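Local coordinates for protein capsid (Human calicivirus NLV/Boxer/2001/US, PDB 4RDL) that forms the protruding domain of a norovirus capsid, the part that binds histo-blood group antigen glycans such as Lewis y and probably mediates attachment to host cells, at residues I77-L88 with G150-D161. Numbering follows the deposited sequence.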
loop_
_atom_site.group_PDB
_atom_site.type_symbol
_atom_site.label_atom_id
_atom_site.label_comp_id
_atom_site.label_asym_id
_atom_site.label_seq_id
_atom_site.Cartn_x
_atom_site.Cartn_y
_atom_site.Cartn_z
ATOM N N ILE A 77 -13.730 -4.151 -18.870
ATOM C CA ILE A 77 -13.756 -5.512 -19.391
ATOM C C ILE A 77 -14.516 -5.544 -20.714
ATOM O O ILE A 77 -15.584 -4.939 -20.849
ATOM C CB ILE A 77 -14.362 -6.491 -18.359
ATOM C CG1 ILE A 77 -13.381 -6.648 -17.188
ATOM C CG2 ILE A 77 -14.655 -7.849 -18.994
ATOM C CD1 ILE A 77 -13.900 -7.481 -16.026
ATOM N N PHE A 78 -13.949 -6.239 -21.694
ATOM C CA PHE A 78 -14.586 -6.395 -22.993
ATOM C C PHE A 78 -14.686 -7.849 -23.408
ATOM O O PHE A 78 -14.048 -8.723 -22.827
ATOM C CB PHE A 78 -13.844 -5.587 -24.066
ATOM C CG PHE A 78 -12.434 -6.062 -24.349
ATOM C CD1 PHE A 78 -12.197 -7.153 -25.180
ATOM C CD2 PHE A 78 -11.342 -5.377 -23.825
ATOM C CE1 PHE A 78 -10.904 -7.567 -25.457
ATOM C CE2 PHE A 78 -10.054 -5.774 -24.103
ATOM C CZ PHE A 78 -9.827 -6.875 -24.917
ATOM N N ASN A 79 -15.502 -8.094 -24.423
ATOM C CA ASN A 79 -15.634 -9.406 -25.030
ATOM C C ASN A 79 -15.718 -9.172 -26.521
ATOM O O ASN A 79 -16.640 -8.516 -27.005
ATOM C CB ASN A 79 -16.897 -10.113 -24.520
ATOM C CG ASN A 79 -17.142 -11.448 -25.196
ATOM O OD1 ASN A 79 -16.231 -12.254 -25.366
ATOM N ND2 ASN A 79 -18.386 -11.695 -25.570
ATOM N N ASN A 80 -14.726 -9.673 -27.243
ATOM C CA ASN A 80 -14.660 -9.471 -28.681
ATOM C C ASN A 80 -14.039 -10.667 -29.370
ATOM O O ASN A 80 -13.012 -11.181 -28.934
ATOM C CB ASN A 80 -13.841 -8.225 -28.997
ATOM C CG ASN A 80 -13.757 -7.950 -30.482
ATOM O OD1 ASN A 80 -12.955 -8.551 -31.194
ATOM N ND2 ASN A 80 -14.589 -7.034 -30.958
ATOM N N ASN A 81 -14.666 -11.106 -30.455
ATOM C CA ASN A 81 -14.126 -12.194 -31.255
ATOM C C ASN A 81 -13.887 -13.450 -30.416
ATOM O O ASN A 81 -12.904 -14.161 -30.614
ATOM C CB ASN A 81 -12.832 -11.740 -31.938
ATOM C CG ASN A 81 -12.418 -12.653 -33.077
ATOM O OD1 ASN A 81 -13.214 -13.448 -33.574
ATOM N ND2 ASN A 81 -11.164 -12.537 -33.500
ATOM N N GLY A 82 -14.789 -13.710 -29.471
ATOM C CA GLY A 82 -14.751 -14.928 -28.680
ATOM C C GLY A 82 -13.795 -14.925 -27.498
ATOM O O GLY A 82 -13.542 -15.966 -26.892
ATOM N N ASN A 83 -13.266 -13.756 -27.159
ATOM C CA ASN A 83 -12.297 -13.656 -26.077
ATOM C C ASN A 83 -12.519 -12.430 -25.210
ATOM O O ASN A 83 -12.934 -11.372 -25.690
ATOM C CB ASN A 83 -10.872 -13.661 -26.629
ATOM C CG ASN A 83 -10.505 -14.983 -27.282
ATOM O OD1 ASN A 83 -10.561 -15.121 -28.501
ATOM N ND2 ASN A 83 -10.134 -15.962 -26.466
ATOM N N TYR A 84 -12.245 -12.584 -23.922
ATOM C CA TYR A 84 -12.403 -11.493 -22.975
ATOM C C TYR A 84 -11.083 -10.759 -22.775
ATOM O O TYR A 84 -10.010 -11.295 -23.036
ATOM C CB TYR A 84 -12.917 -12.022 -21.635
ATOM C CG TYR A 84 -14.265 -12.706 -21.732
ATOM C CD1 TYR A 84 -15.435 -12.025 -21.433
ATOM C CD2 TYR A 84 -14.362 -14.034 -22.122
ATOM C CE1 TYR A 84 -16.664 -12.649 -21.520
ATOM C CE2 TYR A 84 -15.586 -14.666 -22.215
ATOM C CZ TYR A 84 -16.734 -13.966 -21.917
ATOM O OH TYR A 84 -17.959 -14.589 -22.007
ATOM N N GLY A 85 -11.173 -9.525 -22.306
ATOM C CA GLY A 85 -9.985 -8.743 -22.041
ATOM C C GLY A 85 -10.296 -7.521 -21.214
ATOM O O GLY A 85 -11.451 -7.276 -20.830
ATOM N N VAL A 86 -9.255 -6.744 -20.937
ATOM C CA VAL A 86 -9.417 -5.448 -20.295
ATOM C C VAL A 86 -8.754 -4.360 -21.138
ATOM O O VAL A 86 -7.603 -4.522 -21.579
ATOM C CB VAL A 86 -8.823 -5.437 -18.858
ATOM C CG1 VAL A 86 -8.819 -4.025 -18.293
ATOM C CG2 VAL A 86 -9.605 -6.378 -17.954
ATOM N N ASN A 87 -9.496 -3.275 -21.379
ATOM C CA ASN A 87 -8.930 -2.037 -21.897
ATOM C C ASN A 87 -8.406 -1.234 -20.725
ATOM O O ASN A 87 -9.187 -0.755 -19.900
ATOM C CB ASN A 87 -9.993 -1.223 -22.650
ATOM C CG ASN A 87 -10.404 -1.869 -23.949
ATOM O OD1 ASN A 87 -9.560 -2.236 -24.760
ATOM N ND2 ASN A 87 -11.716 -2.036 -24.145
ATOM N N LEU A 88 -7.088 -1.086 -20.652
ATOM C CA LEU A 88 -6.434 -0.538 -19.468
ATOM C C LEU A 88 -6.513 0.978 -19.349
ATOM O O LEU A 88 -6.529 1.704 -20.348
ATOM C CB LEU A 88 -4.968 -0.971 -19.438
ATOM C CG LEU A 88 -4.687 -2.469 -19.299
ATOM C CD1 LEU A 88 -3.230 -2.792 -19.647
ATOM C CD2 LEU A 88 -5.032 -2.943 -17.888
ATOM N N GLY A 150 -2.418 -1.121 -24.601
ATOM C CA GLY A 150 -3.649 -0.801 -23.903
ATOM C C GLY A 150 -4.584 -1.958 -23.585
ATOM O O GLY A 150 -5.662 -1.728 -23.019
ATOM N N THR A 151 -4.199 -3.188 -23.933
ATOM C CA THR A 151 -5.091 -4.333 -23.734
ATOM C C THR A 151 -4.390 -5.589 -23.221
ATOM O O THR A 151 -3.246 -5.871 -23.591
ATOM C CB THR A 151 -5.870 -4.706 -25.025
ATOM O OG1 THR A 151 -4.961 -5.173 -26.028
ATOM C CG2 THR A 151 -6.647 -3.508 -25.561
ATOM N N VAL A 152 -5.090 -6.346 -22.379
ATOM C CA VAL A 152 -4.655 -7.693 -22.013
ATOM C C VAL A 152 -5.830 -8.658 -22.105
ATOM O O VAL A 152 -6.983 -8.285 -21.848
ATOM C CB VAL A 152 -4.032 -7.759 -20.591
ATOM C CG1 VAL A 152 -2.764 -6.924 -20.529
ATOM C CG2 VAL A 152 -5.045 -7.323 -19.530
ATOM N N LYS A 153 -5.536 -9.895 -22.479
ATOM C CA LYS A 153 -6.554 -10.933 -22.530
ATOM C C LYS A 153 -6.826 -11.476 -21.127
ATOM O O LYS A 153 -5.897 -11.664 -20.326
ATOM C CB LYS A 153 -6.126 -12.081 -23.461
ATOM C CG LYS A 153 -7.064 -13.278 -23.415
ATOM C CD LYS A 153 -6.626 -14.388 -24.358
ATOM C CE LYS A 153 -7.578 -15.569 -24.281
ATOM N NZ LYS A 153 -7.150 -16.695 -25.162
ATOM N N LEU A 154 -8.103 -11.721 -20.842
ATOM C CA LEU A 154 -8.531 -12.414 -19.632
ATOM C C LEU A 154 -8.903 -13.849 -19.979
ATOM O O LEU A 154 -9.592 -14.085 -20.969
ATOM C CB LEU A 154 -9.754 -11.717 -19.035
ATOM C CG LEU A 154 -9.473 -10.579 -18.041
ATOM C CD1 LEU A 154 -8.359 -9.634 -18.503
ATOM C CD2 LEU A 154 -10.767 -9.824 -17.741
ATOM N N GLU A 155 -8.465 -14.806 -19.165
ATOM C CA GLU A 155 -8.889 -16.191 -19.354
ATOM C C GLU A 155 -10.369 -16.315 -19.006
ATOM O O GLU A 155 -10.814 -15.827 -17.967
ATOM C CB GLU A 155 -8.047 -17.142 -18.498
ATOM C CG GLU A 155 -6.575 -17.117 -18.873
ATOM C CD GLU A 155 -6.366 -17.460 -20.340
ATOM O OE1 GLU A 155 -6.716 -18.592 -20.732
ATOM O OE2 GLU A 155 -5.883 -16.591 -21.101
ATOM N N ASP A 156 -11.133 -16.973 -19.869
ATOM C CA ASP A 156 -12.555 -17.125 -19.618
ATOM C C ASP A 156 -12.791 -18.139 -18.508
ATOM O O ASP A 156 -12.411 -19.298 -18.632
ATOM C CB ASP A 156 -13.270 -17.561 -20.898
ATOM C CG ASP A 156 -14.785 -17.579 -20.756
ATOM O OD1 ASP A 156 -15.305 -17.114 -19.720
ATOM O OD2 ASP A 156 -15.457 -18.056 -21.695
ATOM N N ASN A 157 -13.414 -17.699 -17.420
ATOM C CA ASN A 157 -13.772 -18.599 -16.329
ATOM C C ASN A 157 -15.282 -18.772 -16.198
ATOM O O ASN A 157 -15.771 -19.247 -15.174
ATOM C CB ASN A 157 -13.173 -18.116 -15.006
ATOM C CG ASN A 157 -13.658 -16.735 -14.612
ATOM O OD1 ASN A 157 -14.632 -16.222 -15.164
ATOM N ND2 ASN A 157 -12.978 -16.126 -13.650
ATOM N N ASN A 158 -16.003 -18.378 -17.246
ATOM C CA ASN A 158 -17.460 -18.502 -17.307
ATOM C C ASN A 158 -18.198 -17.586 -16.331
ATOM O O ASN A 158 -19.404 -17.724 -16.126
ATOM C CB ASN A 158 -17.895 -19.955 -17.098
ATOM C CG ASN A 158 -17.432 -20.870 -18.216
ATOM O OD1 ASN A 158 -17.334 -20.459 -19.373
ATOM N ND2 ASN A 158 -17.148 -22.122 -17.876
ATOM N N GLU A 159 -17.477 -16.643 -15.739
ATOM C CA GLU A 159 -18.094 -15.720 -14.795
ATOM C C GLU A 159 -17.700 -14.271 -15.075
ATOM O O GLU A 159 -17.621 -13.446 -14.159
ATOM C CB GLU A 159 -17.763 -16.137 -13.362
ATOM C CG GLU A 159 -18.343 -17.513 -13.032
ATOM C CD GLU A 159 -17.907 -18.059 -11.691
ATOM O OE1 GLU A 159 -17.178 -17.356 -10.966
ATOM O OE2 GLU A 159 -18.295 -19.201 -11.362
ATOM N N LEU A 160 -17.468 -13.968 -16.349
ATOM C CA LEU A 160 -17.059 -12.623 -16.757
ATOM C C LEU A 160 -18.173 -11.837 -17.437
ATOM O O LEU A 160 -18.090 -10.616 -17.552
ATOM C CB LEU A 160 -15.843 -12.683 -17.689
ATOM C CG LEU A 160 -14.552 -13.263 -17.108
ATOM C CD1 LEU A 160 -13.459 -13.324 -18.159
ATOM C CD2 LEU A 160 -14.098 -12.443 -15.913
ATOM N N ASP A 161 -19.215 -12.527 -17.892
ATOM C CA ASP A 161 -20.245 -11.880 -18.698
ATOM C C ASP A 161 -20.895 -10.680 -18.023
ATOM O O ASP A 161 -21.153 -9.661 -18.674
ATOM C CB ASP A 161 -21.315 -12.880 -19.135
ATOM C CG ASP A 161 -20.854 -13.749 -20.283
ATOM O OD1 ASP A 161 -20.052 -13.260 -21.108
ATOM O OD2 ASP A 161 -21.289 -14.914 -20.361
HETATM O O HOH W 1 -11.040 -14.945 -23.079
HETATM O O HOH W 2 -18.047 -17.981 -21.596
HETATM O O HOH W 3 -7.401 -0.217 -24.473
HETATM O O HOH W 4 -6.928 1.121 -23.070
#
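Leu160 lies over one face of the Tyr84 ring, its CD1 4.2 Å from the ring centroid in an off-centre CH-pi contact, while OD1 of Asn79 sits above the centre of the opposite face. At the ring edge, the Tyr84 hydroxyl donates to Asp161 OD1 over 2.6 Å, arriving 36° out of the carboxylate plane; the carboxylate of Asp156 approaches the CE2 side obliquely. Tyrosine suits this place because its flat carbon surface packs on leucine while its hydroxyl reaches an acidic loop. CG anti to the carbonyl carbon (chi1 -61°) sends the ring out over that loop, where Asp156 and Asn157 each close an Asx turn.

The second ring, Phe78, rests on its own hairpin: Gly85 CA is 3.4 Å above its plane, Asn87 N is at its edge, and Thr151 CG2 and Val152 O approach obliquely. Having no side chain, Gly85 accepts this ring and also comes within 4.1 Å of Lys153, CA to CA. Beyond this non-hydrogen-bonded pair, Val86 and Val152 exchange two backbone bonds, Val86 N to Val152 O being 2.9 Å. Leu88 N to Gly150 O, at 2.8 Å, continues the pairing, and a water joins that carbonyl to Asn87 OD1. Another water bridges Tyr84 N and Leu154 O where the strands part.

Beta-branched Val86 and Val152 suit extended strands, and on their buried face Val86 CG2 meets Leu154 CD1 at 3.5 Å. Leu154 and Leu160 also pack on Val136 of strand 133-139, the far end of the same antiparallel sheet, which thus curls round as expected of the P2 subdomain barrel. Within it, strand 83-89 runs between 72-80, joined by the type I' turn at Asn81-Gly82, and 151-154, which strand 145-146 flanks beyond.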